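Local coordinates for protein histidine acid phosphatase (Bifidobacterium longum subsp. infantis, PDB 6RXF) that probably hydrolyses phosphate monoesters of inositol polyphosphates, including phytate, and of 2,3-bisphosphoglycerate, releasing inorganic phosphate, at residues 414-419 against 472-477; 137-142 against 183-188; 232-237 against 426-431; 266-271 against 300-305. The protein carries 1 engineered substitution. All coordinates share one frame; numbering follows the deposited sequence.

Contact 1: residues 414-419 against 472-477; sequences LGLPGS and VRMLYN
Leu416 lies across Met474 and Tyr476, joining the turn that follows helix 404-414 to strand 471-476 of the central sheet. A Schellman motif ends the helix, with Gly415 at positive phi as its C-prime residue, and a type II beta turn from Leu416 to Ser419 follows. Starting at the root of the Leu416 side chain, CB rests 3.8 Å from Tyr476 CE1. Chi1 of -61° puts CG anti to the carbonyl carbon, and from there the two methyls go to different partners. Leu416 CD1 sits almost exactly over the middle of the Tyr476 ring, 3.6 Å from its centroid and only 2° off the normal, a CH-pi contact. Leu416 CD2 goes to the thioether, meeting Met474 CE at 3.7 Å. The bend of the Met474 chain at chi3 brings that same methyl to Leu414 CD1, at 3.8 Å, so CE touches both leucines. Val450, on the neighbouring strand 449-457, also touches Leu416, Met474 and Tyr476, which makes this a buried apolar cluster on one face of the sheet. The polar end of Tyr476 leaves it: OH is hydrogen-bonded to Val443 O. Pro417 O lies in the plane of the tyrosine ring, at its edge. A water joins three polar atoms, donating to Pro417 O at 2.7 Å and to Tyr476 OH at 3.2 Å, with Ser419 OG hydrogen-bonded to it at 2.8 Å.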
loop_
_atom_site.group_PDB
_atom_site.type_symbol
_atom_site.label_atom_id
_atom_site.label_comp_id
_atom_site.label_asym_id
_atom_site.label_seq_id
_atom_site.Cartn_x
_atom_site.Cartn_y
_atom_site.Cartn_z
ATOM N N LEU A 414 -2.648 13.457 6.791
ATOM C CA LEU A 414 -3.559 13.530 7.929
ATOM C C LEU A 414 -2.846 13.400 9.265
ATOM O O LEU A 414 -3.416 13.779 10.294
ATOM C CB LEU A 414 -4.626 12.434 7.850
ATOM C CG LEU A 414 -5.435 12.276 6.566
ATOM C CD1 LEU A 414 -5.738 10.804 6.321
ATOM C CD2 LEU A 414 -6.718 13.091 6.661
ATOM N N GLY A 415 -1.631 12.864 9.279
ATOM C CA GLY A 415 -0.961 12.602 10.537
ATOM C C GLY A 415 -1.499 11.401 11.283
ATOM O O GLY A 415 -1.607 11.437 12.516
ATOM N N LEU A 416 -1.865 10.336 10.562
ATOM C CA LEU A 416 -2.297 9.102 11.195
ATOM C C LEU A 416 -1.175 8.538 12.067
ATOM O O LEU A 416 0.008 8.813 11.827
ATOM C CB LEU A 416 -2.703 8.081 10.133
ATOM C CG LEU A 416 -3.858 8.491 9.218
ATOM C CD1 LEU A 416 -4.301 7.320 8.338
ATOM C CD2 LEU A 416 -5.018 9.030 10.041
ATOM N N PRO A 417 -1.523 7.753 13.087
ATOM C CA PRO A 417 -0.493 7.151 13.943
ATOM C C PRO A 417 0.562 6.439 13.110
ATOM O O PRO A 417 0.246 5.677 12.191
ATOM C CB PRO A 417 -1.283 6.168 14.813
ATOM C CG PRO A 417 -2.668 6.719 14.853
ATOM C CD PRO A 417 -2.887 7.377 13.513
ATOM N N GLY A 418 1.826 6.708 13.429
ATOM C CA GLY A 418 2.951 6.160 12.715
ATOM C C GLY A 418 3.565 7.102 11.701
ATOM O O GLY A 418 4.751 6.960 11.384
ATOM N N SER A 419 2.793 8.061 11.196
ATOM C CA SER A 419 3.259 8.996 10.178
ATOM C C SER A 419 3.290 10.426 10.707
ATOM O O SER A 419 2.882 11.367 10.023
ATOM C CB SER A 419 2.383 8.910 8.929
ATOM O OG SER A 419 2.374 7.591 8.401
ATOM N N VAL A 472 -18.078 12.943 12.286
ATOM C CA VAL A 472 -17.266 11.979 11.549
ATOM C C VAL A 472 -16.410 11.180 12.521
ATOM O O VAL A 472 -15.831 11.737 13.460
ATOM C CB VAL A 472 -16.369 12.676 10.501
ATOM C CG1 VAL A 472 -15.645 11.645 9.635
ATOM C CG2 VAL A 472 -17.182 13.634 9.642
ATOM N N ARG A 473 -16.310 9.878 12.273
ATOM C CA ARG A 473 -15.451 8.970 13.017
ATOM C C ARG A 473 -14.596 8.196 12.021
ATOM O O ARG A 473 -15.063 7.867 10.926
ATOM C CB ARG A 473 -16.292 8.012 13.877
ATOM C CG ARG A 473 -15.495 7.017 14.700
ATOM C CD ARG A 473 -15.352 5.671 13.994
ATOM N NE ARG A 473 -16.620 5.116 13.524
ATOM C CZ ARG A 473 -17.488 4.477 14.302
ATOM N NH1 ARG A 473 -17.240 4.329 15.596
ATOM N NH2 ARG A 473 -18.611 3.992 13.790
ATOM N N MET A 474 -13.351 7.897 12.395
ATOM C CA MET A 474 -12.383 7.339 11.458
ATOM C C MET A 474 -11.862 5.988 11.931
ATOM O O MET A 474 -11.518 5.824 13.107
ATOM C CB MET A 474 -11.212 8.299 11.248
ATOM C CG MET A 474 -10.196 7.817 10.218
ATOM S SD MET A 474 -8.680 8.787 10.284
ATOM C CE MET A 474 -8.360 9.106 8.562
ATOM N N LEU A 475 -11.802 5.033 11.002
ATOM C CA LEU A 475 -11.153 3.742 11.188
ATOM C C LEU A 475 -9.920 3.669 10.295
ATOM O O LEU A 475 -9.988 3.983 9.102
ATOM C CB LEU A 475 -12.097 2.581 10.851
ATOM C CG LEU A 475 -13.426 2.350 11.581
ATOM C CD1 LEU A 475 -13.872 0.898 11.405
ATOM C CD2 LEU A 475 -13.315 2.686 13.043
ATOM N N TYR A 476 -8.805 3.235 10.868
ATOM C CA TYR A 476 -7.540 3.079 10.159
ATOM C C TYR A 476 -7.147 1.615 10.277
ATOM O O TYR A 476 -6.848 1.143 11.380
ATOM C CB TYR A 476 -6.469 3.995 10.753
ATOM C CG TYR A 476 -5.117 3.946 10.077
ATOM C CD1 TYR A 476 -3.978 4.360 10.752
ATOM C CD2 TYR A 476 -4.980 3.501 8.766
ATOM C CE1 TYR A 476 -2.742 4.328 10.150
ATOM C CE2 TYR A 476 -3.739 3.468 8.148
ATOM C CZ TYR A 476 -2.623 3.882 8.849
ATOM O OH TYR A 476 -1.377 3.861 8.263
ATOM N N ASN A 477 -7.153 0.904 9.147
ATOM C CA ASN A 477 -6.972 -0.547 9.140
ATOM C C ASN A 477 -7.958 -1.204 10.101
ATOM O O ASN A 477 -7.621 -2.135 10.835
ATOM C CB ASN A 477 -5.529 -0.934 9.474
ATOM C CG ASN A 477 -4.540 -0.434 8.437
ATOM O OD1 ASN A 477 -4.845 -0.387 7.245
ATOM N ND2 ASN A 477 -3.346 -0.064 8.883
HETATM O O HOH W 1 0.112 6.357 9.586
#

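Contact 2: residues 137-142 against 183-188; sequences IAYQSS and KDFQKN. With ZN (zinc ion), chain H; ZN (zinc ion), chain I.
Tyr139 and Phe185 meet where strand 185-187 pairs in parallel with strand 136-141, the two joined through helix 145-161 as a beta-alpha-beta unit. Tyr139 CB stands over the face of the Phe185 ring, 3.7 Å from its centroid, while the two rings are inclined at 37°. The backbone ladder runs on from there: Gln186 N donates to Tyr139 O (2.9 Å), Ser141 N to Gln186 O, and Asn188 N to Ser141 O, the last nearly along the C=O axis; a water also bridges Tyr139 N and Asp184 O. Beyond the ladder the Gln140 and Asn188 amides stand 79° apart. Asn188 ND2 donates to Gln140 OE1 at 2.9 Å; the oxygen lies in the Asn188 amide plane, but the donor comes from above the Gln140 carbonyl plane. Outside these, Glu155 of helix 145-161 touches both aromatic side chains and Leu192 packs on Gln140. Further out, Asp184 and Glu155 are zinc ligands, and Lys183 NZ is modelled within bonding distance of both ions and forms a salt bridge with Asp184 OD2. One zinc ion lies at the edge of the Phe185 ring, in its plane; the other is bound by Asp184 OD2 at 1.9 Å.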
loop_
_atom_site.group_PDB
_atom_site.type_symbol
_atom_site.label_atom_id
_atom_site.label_comp_id
_atom_site.label_asym_id
_atom_site.label_seq_id
_atom_site.Cartn_x
_atom_site.Cartn_y
_atom_site.Cartn_z
ATOM N N ILE A 137 -24.446 3.433 -4.405
ATOM C CA ILE A 137 -23.102 3.133 -3.931
ATOM C C ILE A 137 -22.137 3.359 -5.082
ATOM O O ILE A 137 -22.373 2.881 -6.198
ATOM C CB ILE A 137 -22.993 1.691 -3.404
ATOM C CG1 ILE A 137 -23.961 1.463 -2.247
ATOM C CG2 ILE A 137 -21.573 1.388 -2.955
ATOM C CD1 ILE A 137 -24.034 0.012 -1.827
ATOM N N ALA A 138 -21.056 4.081 -4.813
ATOM C CA ALA A 138 -20.066 4.427 -5.825
ATOM C C ALA A 138 -18.791 3.628 -5.582
ATOM O O ALA A 138 -18.235 3.657 -4.479
ATOM C CB ALA A 138 -19.779 5.929 -5.811
ATOM N N TYR A 139 -18.339 2.911 -6.608
ATOM C CA TYR A 139 -17.082 2.175 -6.583
ATOM C C TYR A 139 -16.096 2.868 -7.511
ATOM O O TYR A 139 -16.443 3.201 -8.650
ATOM C CB TYR A 139 -17.270 0.719 -7.027
ATOM C CG TYR A 139 -18.035 -0.155 -6.059
ATOM C CD1 TYR A 139 -17.421 -0.670 -4.921
ATOM C CD2 TYR A 139 -19.363 -0.495 -6.299
ATOM C CE1 TYR A 139 -18.115 -1.477 -4.038
ATOM C CE2 TYR A 139 -20.064 -1.309 -5.426
ATOM C CZ TYR A 139 -19.437 -1.795 -4.296
ATOM O OH TYR A 139 -20.130 -2.597 -3.417
ATOM N N GLN A 140 -14.874 3.085 -7.029
ATOM C CA GLN A 140 -13.847 3.745 -7.819
ATOM C C GLN A 140 -12.520 3.014 -7.690
ATOM O O GLN A 140 -12.231 2.376 -6.673
ATOM C CB GLN A 140 -13.669 5.201 -7.405
ATOM C CG GLN A 140 -14.976 5.958 -7.283
ATOM C CD GLN A 140 -14.779 7.449 -7.339
ATOM O OE1 GLN A 140 -13.720 7.963 -6.970
ATOM N NE2 GLN A 140 -15.791 8.158 -7.823
ATOM N N SER A 141 -11.711 3.125 -8.739
ATOM C CA SER A 141 -10.442 2.425 -8.832
ATOM C C SER A 141 -9.423 3.339 -9.497
ATOM O O SER A 141 -9.771 4.350 -10.117
ATOM C CB SER A 141 -10.603 1.104 -9.607
ATOM O OG SER A 141 -9.400 0.701 -10.231
ATOM N N SER A 142 -8.146 2.993 -9.339
ATOM C CA SER A 142 -7.107 3.745 -10.032
ATOM C C SER A 142 -7.094 3.446 -11.522
ATOM O O SER A 142 -6.634 4.280 -12.309
ATOM C CB SER A 142 -5.738 3.434 -9.430
ATOM O OG SER A 142 -5.404 2.071 -9.625
ATOM N N LYS A 183 -16.941 -3.553 -14.671
ATOM C CA LYS A 183 -17.943 -2.661 -15.251
ATOM C C LYS A 183 -18.540 -1.701 -14.228
ATOM O O LYS A 183 -19.088 -0.664 -14.617
ATOM C CB LYS A 183 -19.069 -3.480 -15.913
ATOM C CG LYS A 183 -20.113 -4.133 -14.960
ATOM C CD LYS A 183 -19.478 -4.961 -13.824
ATOM C CE LYS A 183 -20.485 -5.752 -13.000
ATOM N NZ LYS A 183 -19.868 -6.194 -11.722
ATOM N N ASP A 184 -18.446 -2.017 -12.939
ATOM C CA ASP A 184 -19.051 -1.204 -11.891
ATOM C C ASP A 184 -18.145 -0.091 -11.387
ATOM O O ASP A 184 -18.614 0.768 -10.633
ATOM C CB ASP A 184 -19.449 -2.084 -10.702
ATOM C CG ASP A 184 -20.772 -2.777 -10.911
ATOM O OD1 ASP A 184 -21.587 -2.264 -11.707
ATOM O OD2 ASP A 184 -21.002 -3.823 -10.272
ATOM N N PHE A 185 -16.874 -0.082 -11.777
ATOM C CA PHE A 185 -15.871 0.763 -11.143
ATOM C C PHE A 185 -15.544 1.963 -12.019
ATOM O O PHE A 185 -15.156 1.806 -13.180
ATOM C CB PHE A 185 -14.606 -0.041 -10.844
ATOM C CG PHE A 185 -14.727 -0.879 -9.620
ATOM C CD1 PHE A 185 -15.509 -2.021 -9.629
ATOM C CD2 PHE A 185 -14.103 -0.500 -8.441
ATOM C CE1 PHE A 185 -15.650 -2.787 -8.493
ATOM C CE2 PHE A 185 -14.238 -1.262 -7.297
ATOM C CZ PHE A 185 -15.019 -2.405 -7.324
ATOM N N GLN A 186 -15.708 3.156 -11.456
ATOM C CA GLN A 186 -15.278 4.375 -12.121
ATOM C C GLN A 186 -13.771 4.535 -11.981
ATOM O O GLN A 186 -13.225 4.411 -10.881
ATOM C CB GLN A 186 -15.997 5.582 -11.518
ATOM C CG GLN A 186 -15.446 6.927 -11.946
ATOM C CD GLN A 186 -15.906 7.318 -13.331
ATOM O OE1 GLN A 186 -16.664 6.590 -13.974
ATOM N NE2 GLN A 186 -15.455 8.474 -13.799
ATOM N N LYS A 187 -13.095 4.796 -13.098
ATOM C CA LYS A 187 -11.680 5.131 -13.053
ATOM C C LYS A 187 -11.515 6.564 -12.568
ATOM O O LYS A 187 -12.235 7.464 -13.004
ATOM C CB LYS A 187 -11.033 4.960 -14.429
ATOM C CG LYS A 187 -10.742 3.512 -14.788
ATOM C CD LYS A 187 -9.892 3.395 -16.044
ATOM C CE LYS A 187 -10.682 3.787 -17.284
ATOM N NZ LYS A 187 -9.961 3.416 -18.538
ATOM N N ASN A 188 -10.567 6.772 -11.652
ATOM C CA ASN A 188 -10.332 8.091 -11.061
ATOM C C ASN A 188 -8.847 8.241 -10.742
ATOM O O ASN A 188 -8.428 8.165 -9.582
ATOM C CB ASN A 188 -11.189 8.281 -9.811
ATOM C CG ASN A 188 -11.390 9.736 -9.457
ATOM O OD1 ASN A 188 -10.914 10.631 -10.157
ATOM N ND2 ASN A 188 -12.103 9.983 -8.364
HETATM ZN ZN ZN H . -18.284 -4.891 -10.173
HETATM ZN ZN ZN I . -21.398 -5.632 -9.841
HETATM O O HOH W 2 -19.958 2.960 -8.977
HETATM O O HOH W 3 -22.960 -5.025 -8.157
#

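Contact 3: residues 232-237 against 426-431; sequences EKTIGD and STTDVY
Thr234 points its hydroxyl from the last turn of helix 226-236 straight at the backbone of the facing loop: OG1 donates to Thr427 O over a short 2.6 Å, nearly in line with the carbonyl (C=O...O angle 161°). The same OG1 is also hydrogen-bonded to Gly230 O, one turn back in the helix, so two carbonyls compete for its one proton. Holding OG1 beside the backbone N (chi1 -74°) puts the methyl anti to that N, where Thr234 CG2 meets Val430 CG1 at 4.0 Å. The close-fitting part lies just beyond. Val430 spreads its two methyls over neighbouring helix residues, and its CG2 reaches Ile235 CG1 at 3.8 Å as the two side chains slide past each other in opposite directions. Ile235 CD1 continues to Tyr431 O, 3.9 Å away. Helix 342-361 closes this side, with Trp351 and Ala355 against Ile235 and Tyr359 against Val430; the Tyr431 ring stacks on Phe358.

The other side is thin. Thr428 is exposed, its CB directed away from the helix, and its CG2 comes no nearer to Thr234 OG1 than 4.5 Å. Asp429 is also exposed, its CB directed away from the helix. Order here comes from within the loop: Ser426 OG accepts from Thr428 N at 3.0 Å and, almost straight, from Asp429 N at 3.0 Å. One serine oxygen thus accepts from two successive amides beside the carbonyl of Thr427, combining an ST turn with an ST motif.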
loop_
_atom_site.group_PDB
_atom_site.type_symbol
_atom_site.label_atom_id
_atom_site.label_comp_id
_atom_site.label_asym_id
_atom_site.label_seq_id
_atom_site.Cartn_x
_atom_site.Cartn_y
_atom_site.Cartn_z
ATOM N N GLU A 232 19.541 8.356 1.119
ATOM C CA GLU A 232 19.468 7.012 0.550
ATOM C C GLU A 232 20.856 6.449 0.267
ATOM O O GLU A 232 21.085 5.246 0.447
ATOM C CB GLU A 232 18.616 7.020 -0.721
ATOM C CG GLU A 232 17.114 7.197 -0.467
ATOM C CD GLU A 232 16.266 6.988 -1.724
ATOM O OE1 GLU A 232 16.846 6.768 -2.811
ATOM O OE2 GLU A 232 15.019 7.039 -1.622
ATOM N N LYS A 233 21.795 7.299 -0.156
ATOM C CA LYS A 233 23.174 6.851 -0.315
ATOM C C LYS A 233 23.798 6.481 1.030
ATOM O O LYS A 233 24.544 5.500 1.124
ATOM C CB LYS A 233 23.993 7.934 -1.016
ATOM C CG LYS A 233 25.436 7.540 -1.291
ATOM C CD LYS A 233 26.341 8.758 -1.351
ATOM C CE LYS A 233 27.638 8.515 -0.598
ATOM N NZ LYS A 233 27.396 8.086 0.809
ATOM N N THR A 234 23.499 7.253 2.081
ATOM C CA THR A 234 24.002 6.931 3.415
ATOM C C THR A 234 23.478 5.584 3.901
ATOM O O THR A 234 24.231 4.776 4.457
ATOM C CB THR A 234 23.607 8.027 4.404
ATOM O OG1 THR A 234 24.414 9.189 4.184
ATOM C CG2 THR A 234 23.790 7.547 5.836
ATOM N N ILE A 235 22.184 5.328 3.705
ATOM C CA ILE A 235 21.590 4.080 4.171
ATOM C C ILE A 235 22.054 2.911 3.312
ATOM O O ILE A 235 22.287 1.805 3.818
ATOM C CB ILE A 235 20.056 4.219 4.199
ATOM C CG1 ILE A 235 19.664 5.265 5.248
ATOM C CG2 ILE A 235 19.383 2.884 4.479
ATOM C CD1 ILE A 235 18.181 5.419 5.451
ATOM N N GLY A 236 22.232 3.141 2.009
ATOM C CA GLY A 236 22.713 2.096 1.122
ATOM C C GLY A 236 24.146 1.676 1.377
ATOM O O GLY A 236 24.559 0.609 0.912
ATOM N N ASP A 237 24.918 2.486 2.102
ATOM C CA ASP A 237 26.285 2.130 2.464
ATOM C C ASP A 237 26.449 1.889 3.962
ATOM O O ASP A 237 27.583 1.813 4.450
ATOM C CB ASP A 237 27.255 3.215 1.984
ATOM C CG ASP A 237 28.661 2.683 1.769
ATOM O OD1 ASP A 237 28.898 2.014 0.736
ATOM O OD2 ASP A 237 29.528 2.927 2.635
ATOM N N SER A 426 18.920 16.256 7.069
ATOM C CA SER A 426 20.327 15.878 7.066
ATOM C C SER A 426 20.505 14.653 6.186
ATOM O O SER A 426 19.601 13.820 6.073
ATOM C CB SER A 426 20.832 15.585 8.485
ATOM O OG SER A 426 22.114 14.983 8.460
ATOM N N THR A 427 21.681 14.549 5.569
ATOM C CA THR A 427 22.027 13.374 4.781
ATOM C C THR A 427 22.783 12.324 5.583
ATOM O O THR A 427 23.052 11.240 5.053
ATOM C CB THR A 427 22.868 13.767 3.560
ATOM O OG1 THR A 427 24.074 14.405 3.995
ATOM C CG2 THR A 427 22.101 14.717 2.662
ATOM N N THR A 428 23.133 12.614 6.836
ATOM C CA THR A 428 23.848 11.670 7.687
ATOM C C THR A 428 23.082 11.267 8.939
ATOM O O THR A 428 23.210 10.121 9.376
ATOM C CB THR A 428 25.211 12.248 8.105
ATOM O OG1 THR A 428 25.031 13.570 8.628
ATOM C CG2 THR A 428 26.158 12.298 6.916
ATOM N N ASP A 429 22.305 12.176 9.535
ATOM C CA ASP A 429 21.435 11.850 10.669
ATOM C C ASP A 429 20.071 11.452 10.106
ATOM O O ASP A 429 19.124 12.242 10.045
ATOM C CB ASP A 429 21.342 13.029 11.630
ATOM C CG ASP A 429 20.728 12.654 12.965
ATOM O OD1 ASP A 429 20.579 11.441 13.234
ATOM O OD2 ASP A 429 20.392 13.576 13.742
ATOM N N VAL A 430 19.975 10.193 9.700
ATOM C CA VAL A 430 18.910 9.737 8.831
ATOM C C VAL A 430 17.843 9.004 9.627
ATOM O O VAL A 430 18.017 8.668 10.798
ATOM C CB VAL A 430 19.455 8.837 7.697
ATOM C CG1 VAL A 430 20.532 9.563 6.901
ATOM C CG2 VAL A 430 19.998 7.543 8.284
ATOM N N TYR A 431 16.714 8.732 8.973
ATOM C CA TYR A 431 15.651 7.926 9.552
ATOM C C TYR A 431 16.156 6.524 9.879
ATOM O O TYR A 431 16.722 5.837 9.020
ATOM C CB TYR A 431 14.478 7.869 8.573
ATOM C CG TYR A 431 13.580 6.653 8.685
ATOM C CD1 TYR A 431 12.481 6.663 9.532
ATOM C CD2 TYR A 431 13.807 5.509 7.919
ATOM C CE1 TYR A 431 11.641 5.572 9.637
ATOM C CE2 TYR A 431 12.966 4.404 8.020
ATOM C CZ TYR A 431 11.882 4.450 8.883
ATOM O OH TYR A 431 11.028 3.379 9.016
#

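Contact 4: residues 266-271 against 300-305; sequences YKWYNT and KKIKSE. With ZN (zinc ion), chain F.
Trp268 O takes the shortest polar bond between the two strands: Ile302 N donates to it at 2.8 Å, in the carbonyl plane. Lys301 CA also lies 3.1 Å from Trp268 O, a bent CA-H...O contact. Trp268 N returns the favour to Ile302 O at 3.1 Å, which makes Trp268 and Ile302 a hydrogen-bonded antiparallel pair. The ladder ends with Asn270 N on Lys300 O (2.9 Å), a more bent bond of 133° at the hydrogen, where Asn270 is the centre of an inverse gamma turn.

The side chains divide between two faces. On the buried one, Ile302 CG2 meets the six-membered part of the indole at Trp268 CE3, 3.8 Å away. Helix 59-73 takes both residues, Met66 touching Trp268 and Leu62 touching Ile302, and Thr69 pairs with Trp268 NE1. On the opposite face Tyr269 and Lys301 run side by side in the same direction. Lys301 CB lies over the Tyr269 ring, offset toward the rim, 4.1 Å from the centroid. Lys267 NZ is only 4.5 Å from Lys301 NZ, a crowding of like charge that may lower the pKa of one amine.

Past Lys303 the chain turns into helix 305-321 with Ser304 as N-cap. Glu305 then grips a zinc ion through both carboxylate oxygens, OE2 at 2.3 Å, alongside His246 and Glu262: a short two-stranded antiparallel ribbon leading into a capped helix and a zinc site.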
loop_
_atom_site.group_PDB
_atom_site.type_symbol
_atom_site.label_atom_id
_atom_site.label_comp_id
_atom_site.label_asym_id
_atom_site.label_seq_id
_atom_site.Cartn_x
_atom_site.Cartn_y
_atom_site.Cartn_z
ATOM N N TYR A 266 32.557 -10.196 -9.483
ATOM C CA TYR A 266 31.339 -10.757 -10.047
ATOM C C TYR A 266 30.334 -9.647 -10.314
ATOM O O TYR A 266 30.300 -8.636 -9.607
ATOM C CB TYR A 266 30.697 -11.772 -9.107
ATOM C CG TYR A 266 31.347 -13.124 -9.100
ATOM C CD1 TYR A 266 31.660 -13.771 -10.287
ATOM C CD2 TYR A 266 31.646 -13.757 -7.905
ATOM C CE1 TYR A 266 32.251 -15.014 -10.282
ATOM C CE2 TYR A 266 32.238 -14.998 -7.888
ATOM C CZ TYR A 266 32.537 -15.624 -9.079
ATOM O OH TYR A 266 33.128 -16.867 -9.065
ATOM N N LYS A 267 29.510 -9.855 -11.338
ATOM C CA LYS A 267 28.401 -8.953 -11.619
ATOM C C LYS A 267 27.409 -9.630 -12.553
ATOM O O LYS A 267 27.804 -10.222 -13.562
ATOM C CB LYS A 267 28.899 -7.645 -12.231
ATOM C CG LYS A 267 27.779 -6.696 -12.622
ATOM C CD LYS A 267 28.333 -5.426 -13.246
ATOM C CE LYS A 267 28.607 -4.366 -12.189
ATOM N NZ LYS A 267 27.416 -3.523 -11.916
ATOM N N TRP A 268 26.123 -9.559 -12.222
ATOM C CA TRP A 268 25.077 -10.219 -12.991
ATOM C C TRP A 268 24.048 -9.197 -13.440
ATOM O O TRP A 268 23.551 -8.413 -12.626
ATOM C CB TRP A 268 24.397 -11.309 -12.167
ATOM C CG TRP A 268 25.324 -12.398 -11.755
ATOM C CD1 TRP A 268 25.651 -13.507 -12.472
ATOM C CD2 TRP A 268 26.043 -12.488 -10.522
ATOM N NE1 TRP A 268 26.532 -14.284 -11.762
ATOM C CE2 TRP A 268 26.792 -13.678 -10.562
ATOM C CE3 TRP A 268 26.123 -11.679 -9.385
ATOM C CZ2 TRP A 268 27.611 -14.081 -9.509
ATOM C CZ3 TRP A 268 26.936 -12.077 -8.344
ATOM C CH2 TRP A 268 27.666 -13.269 -8.410
ATOM N N TYR A 269 23.730 -9.209 -14.729
ATOM C CA TYR A 269 22.648 -8.408 -15.275
ATOM C C TYR A 269 21.428 -9.288 -15.522
ATOM O O TYR A 269 21.521 -10.515 -15.615
ATOM C CB TYR A 269 23.082 -7.714 -16.569
ATOM C CG TYR A 269 23.965 -6.500 -16.355
ATOM C CD1 TYR A 269 25.346 -6.623 -16.299
ATOM C CD2 TYR A 269 23.414 -5.228 -16.221
ATOM C CE1 TYR A 269 26.158 -5.515 -16.111
ATOM C CE2 TYR A 269 24.223 -4.111 -16.033
ATOM C CZ TYR A 269 25.592 -4.265 -15.980
ATOM O OH TYR A 269 26.398 -3.165 -15.795
ATOM N N ASN A 270 20.266 -8.645 -15.607
ATOM C CA ASN A 270 19.008 -9.369 -15.782
ATOM C C ASN A 270 18.802 -9.739 -17.253
ATOM O O ASN A 270 17.817 -9.380 -17.897
ATOM C CB ASN A 270 17.842 -8.553 -15.245
ATOM C CG ASN A 270 16.596 -9.387 -15.079
ATOM O OD1 ASN A 270 16.627 -10.597 -15.291
ATOM N ND2 ASN A 270 15.498 -8.755 -14.698
ATOM N N THR A 271 19.772 -10.472 -17.776
ATOM C CA THR A 271 19.771 -10.960 -19.142
ATOM C C THR A 271 19.869 -12.478 -19.121
ATOM O O THR A 271 19.986 -13.101 -18.064
ATOM C CB THR A 271 20.925 -10.360 -19.945
ATOM O OG1 THR A 271 22.153 -10.970 -19.530
ATOM C CG2 THR A 271 21.008 -8.861 -19.727
ATOM N N LYS A 300 18.627 -3.955 -14.720
ATOM C CA LYS A 300 18.692 -4.423 -13.345
ATOM C C LYS A 300 19.836 -5.412 -13.162
ATOM O O LYS A 300 20.050 -6.311 -13.981
ATOM C CB LYS A 300 17.362 -5.047 -12.940
ATOM C CG LYS A 300 16.474 -4.132 -12.100
ATOM C CD LYS A 300 16.231 -2.793 -12.767
ATOM C CE LYS A 300 15.082 -2.053 -12.106
ATOM N NZ LYS A 300 14.407 -1.192 -13.123
ATOM N N LYS A 301 20.582 -5.229 -12.077
ATOM C CA LYS A 301 21.806 -5.983 -11.885
ATOM C C LYS A 301 21.994 -6.315 -10.411
ATOM O O LYS A 301 21.328 -5.764 -9.532
ATOM C CB LYS A 301 23.011 -5.203 -12.426
ATOM C CG LYS A 301 23.543 -4.146 -11.479
ATOM C CD LYS A 301 24.285 -3.044 -12.216
ATOM C CE LYS A 301 23.346 -1.963 -12.699
ATOM N NZ LYS A 301 24.111 -0.830 -13.274
ATOM N N ILE A 302 22.904 -7.249 -10.160
ATOM C CA ILE A 302 23.431 -7.543 -8.831
ATOM C C ILE A 302 24.926 -7.234 -8.883
ATOM O O ILE A 302 25.676 -7.942 -9.573
ATOM C CB ILE A 302 23.186 -9.007 -8.426
ATOM C CG1 ILE A 302 21.702 -9.309 -8.220
ATOM C CG2 ILE A 302 23.998 -9.361 -7.176
ATOM C CD1 ILE A 302 21.433 -10.768 -7.824
ATOM N N LYS A 303 25.362 -6.179 -8.167
ATOM C CA LYS A 303 26.779 -5.821 -8.124
ATOM C C LYS A 303 27.423 -6.062 -6.752
ATOM O O LYS A 303 28.660 -6.040 -6.638
ATOM C CB LYS A 303 27.000 -4.352 -8.532
ATOM C CG LYS A 303 26.367 -3.233 -7.750
ATOM C CD LYS A 303 25.102 -2.638 -8.315
ATOM C CE LYS A 303 24.434 -1.635 -7.318
ATOM N NZ LYS A 303 23.100 -1.157 -7.786
ATOM N N SER A 304 26.633 -6.292 -5.697
ATOM C CA SER A 304 27.190 -6.373 -4.352
ATOM C C SER A 304 26.454 -7.436 -3.550
ATOM O O SER A 304 25.420 -7.962 -3.966
ATOM C CB SER A 304 27.109 -5.026 -3.636
ATOM O OG SER A 304 25.755 -4.605 -3.549
ATOM N N GLU A 305 27.018 -7.743 -2.381
ATOM C CA GLU A 305 26.320 -8.575 -1.403
ATOM C C GLU A 305 24.998 -7.950 -0.980
ATOM O O GLU A 305 24.020 -8.667 -0.731
ATOM C CB GLU A 305 27.198 -8.792 -0.170
ATOM C CG GLU A 305 28.217 -9.890 -0.323
ATOM C CD GLU A 305 28.890 -10.227 0.989
ATOM O OE1 GLU A 305 28.940 -9.348 1.875
ATOM O OE2 GLU A 305 29.366 -11.373 1.136
HETATM ZN ZN ZN F . 31.073 -10.639 2.552
#

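Contacts 1 and 2 belong to the same mixed sheet, their centres about 23 Å apart. Contacts 3 and 4 lie toward the other end of the molecule, among helices; their nearest atoms are about 7 Å apart, and contact 4 is nested in the long excursion that contact 3 closes. One connection between the two regions is the loop from helix 404-414 to helix 440-443: it supplies one segment each to contacts 1 and 3, whose nearest atoms are about 7 Å apart. Contacts 2, 3 and 4 each include a zinc ligand, Asp184, Glu232 and Glu305. Through Ser142 OG contact 2 reaches His403, probably the histidine of the family's HAE-type catalytic motif, so it probably borders the active site.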